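Metallo-beta-lactamase (PDB 6K4X) hydrolyses the beta-lactam ring of antibiotics, probably using the two zinc ions of its active site, as a subclass B3 metallo-beta-lactamase. Local coordinates at residues Gly36-Asp41 with Val65-Ser70. Numbering follows the deposited sequence.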
loop_
_atom_site.group_PDB
_atom_site.type_symbol
_atom_site.label_atom_id
_atom_site.label_comp_id
_atom_site.label_asym_id
_atom_site.label_seq_id
_atom_site.Cartn_x
_atom_site.Cartn_y
_atom_site.Cartn_z
ATOM N N GLY A 36 -20.620 -3.117 -1.149
ATOM C CA GLY A 36 -19.616 -2.987 -0.122
ATOM C C GLY A 36 -18.255 -2.672 -0.708
ATOM O O GLY A 36 -18.054 -2.733 -1.942
ATOM N N HIS A 37 -17.328 -2.274 0.172
ATOM C CA HIS A 37 -16.100 -1.629 -0.230
ATOM C C HIS A 37 -14.879 -2.347 0.340
ATOM O O HIS A 37 -14.964 -3.050 1.354
ATOM C CB HIS A 37 -16.055 -0.169 0.232
ATOM C CG HIS A 37 -17.364 0.532 0.114
ATOM N ND1 HIS A 37 -18.065 0.599 -1.081
ATOM C CD2 HIS A 37 -18.117 1.133 1.055
ATOM C CE1 HIS A 37 -19.188 1.243 -0.848
ATOM N NE2 HIS A 37 -19.256 1.564 0.443
ATOM N N ILE A 38 -13.745 -2.111 -0.332
ATOM C CA ILE A 38 -12.442 -2.572 0.122
ATOM C C ILE A 38 -11.586 -1.339 0.380
ATOM O O ILE A 38 -11.501 -0.463 -0.480
ATOM C CB ILE A 38 -11.809 -3.505 -0.917
ATOM C CG1 ILE A 38 -12.674 -4.757 -1.092
ATOM C CG2 ILE A 38 -10.372 -3.842 -0.540
ATOM C CD1 ILE A 38 -12.221 -5.688 -2.192
ATOM N N LEU A 39 -10.932 -1.293 1.544
ATOM C CA LEU A 39 -9.982 -0.248 1.878
ATOM C C LEU A 39 -8.578 -0.822 1.801
ATOM O O LEU A 39 -8.337 -1.909 2.347
ATOM C CB LEU A 39 -10.268 0.257 3.292
ATOM C CG LEU A 39 -9.283 1.287 3.849
ATOM C CD1 LEU A 39 -9.349 2.588 3.062
ATOM C CD2 LEU A 39 -9.566 1.544 5.315
ATOM N N VAL A 40 -7.668 -0.094 1.153
ATOM C CA VAL A 40 -6.272 -0.473 1.122
ATOM C C VAL A 40 -5.495 0.499 2.001
ATOM O O VAL A 40 -5.469 1.709 1.716
ATOM C CB VAL A 40 -5.700 -0.470 -0.306
ATOM C CG1 VAL A 40 -4.275 -0.989 -0.297
ATOM C CG2 VAL A 40 -6.589 -1.264 -1.245
ATOM N N ASP A 41 -4.946 -0.054 3.086
ATOM C CA ASP A 41 -4.107 0.585 4.098
ATOM C C ASP A 41 -4.927 1.483 5.032
ATOM O O ASP A 41 -6.068 1.846 4.757
ATOM C CB ASP A 41 -2.871 1.276 3.527
ATOM C CG ASP A 41 -1.744 0.303 3.260
ATOM O OD1 ASP A 41 -1.783 -0.850 3.791
ATOM O OD2 ASP A 41 -0.818 0.702 2.524
ATOM N N VAL A 65 -17.500 -1.135 4.577
ATOM C CA VAL A 65 -16.134 -1.571 4.265
ATOM C C VAL A 65 -15.944 -2.984 4.821
ATOM O O VAL A 65 -16.024 -3.194 6.037
ATOM C CB VAL A 65 -15.096 -0.619 4.870
ATOM C CG1 VAL A 65 -13.688 -1.117 4.585
ATOM C CG2 VAL A 65 -15.273 0.817 4.386
ATOM N N LYS A 66 -15.721 -3.952 3.934
ATOM C CA LYS A 66 -15.735 -5.355 4.328
ATOM C C LYS A 66 -14.340 -5.952 4.493
ATOM O O LYS A 66 -14.187 -6.902 5.262
ATOM C CB LYS A 66 -16.530 -6.178 3.315
ATOM C CG LYS A 66 -17.969 -5.717 3.143
ATOM C CD LYS A 66 -18.735 -5.495 4.421
ATOM C CE LYS A 66 -20.163 -5.059 4.164
ATOM N NZ LYS A 66 -20.901 -4.771 5.406
ATOM N N TYR A 67 -13.363 -5.408 3.776
ATOM C CA TYR A 67 -11.974 -5.865 3.869
ATOM C C TYR A 67 -11.077 -4.642 3.966
ATOM O O TYR A 67 -11.353 -3.617 3.308
ATOM C CB TYR A 67 -11.538 -6.660 2.641
ATOM C CG TYR A 67 -12.183 -8.010 2.509
ATOM C CD1 TYR A 67 -11.850 -9.020 3.383
ATOM C CD2 TYR A 67 -13.106 -8.292 1.520
ATOM C CE1 TYR A 67 -12.407 -10.281 3.290
ATOM C CE2 TYR A 67 -13.688 -9.554 1.417
ATOM C CZ TYR A 67 -13.337 -10.548 2.308
ATOM O OH TYR A 67 -13.874 -11.810 2.238
ATOM N N ILE A 68 -10.013 -4.758 4.758
ATOM C CA ILE A 68 -8.915 -3.811 4.773
ATOM C C ILE A 68 -7.682 -4.598 4.336
ATOM O O ILE A 68 -7.302 -5.573 4.996
ATOM C CB ILE A 68 -8.713 -3.192 6.165
ATOM C CG1 ILE A 68 -9.961 -2.461 6.645
ATOM C CG2 ILE A 68 -7.504 -2.277 6.162
ATOM C CD1 ILE A 68 -9.983 -2.128 8.123
ATOM N N LEU A 69 -7.048 -4.156 3.266
ATOM C CA LEU A 69 -5.880 -4.801 2.709
ATOM C C LEU A 69 -4.640 -4.060 3.172
ATOM O O LEU A 69 -4.591 -2.844 3.043
ATOM C CB LEU A 69 -5.965 -4.786 1.182
ATOM C CG LEU A 69 -7.275 -5.296 0.592
ATOM C CD1 LEU A 69 -7.187 -5.321 -0.918
ATOM C CD2 LEU A 69 -7.659 -6.646 1.146
ATOM N N SER A 70 -3.624 -4.786 3.632
ATOM C CA SER A 70 -2.389 -4.187 4.119
ATOM C C SER A 70 -1.287 -4.375 3.085
ATOM O O SER A 70 -1.024 -5.512 2.652
ATOM C CB SER A 70 -2.001 -4.817 5.429
ATOM O OG SER A 70 -0.728 -4.349 5.881
HETATM O O HOH W 1 -0.463 -1.654 6.036
#
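Leu-39 and Leu-69 lie on the two parallel strands, 37-40 and 65-69, of a beta-alpha-beta unit whose connection carries helix 47-57, within a mixed sheet of the metallo-beta-lactamase fold. Four backbone hydrogen bonds link the two segments. Leu-39 gives its N-H to Tyr-67 O and takes one at its O from Leu-69 N (2.7 Å), Asp-41 N, just past strand 37-40, reaches Leu-69 O, and Lys-66 N donates to His-37 O (2.8 Å). His-37 pairs with Val-65 but Ile-38 with Tyr-67, so Lys-66 is the extra residue of a beta bulge; the buried Tyr-67 N finds no partner.

Apolar side chains meet on both faces of the pair. On one, chi1 of -63° leaves Ile-38 CG2 anti to the backbone N, 3.5 Å from Leu-69 CD1, as the two side chains cross obliquely; Val-40 CG2 meets the same methyl at 4.1 Å, and Trp-157 of strand 155-163 touches both Val-40 and Leu-69. On the face of Val-65 and Ile-68, Leu-39 CB rests on Val-65 CG1 (3.9 Å); Val-65 and Ile-68 also touch Thr-88 of helix 81-88.

Toward the zinc site the polar ends take over. Asp-41, near the zinc ligand His-77, is hydrogen-bonded through OD2 to Thr-71 OG1, while one water donates to Asp-41 OD1 (2.7 Å) and accepts from Ser-70 OG (2.7 Å).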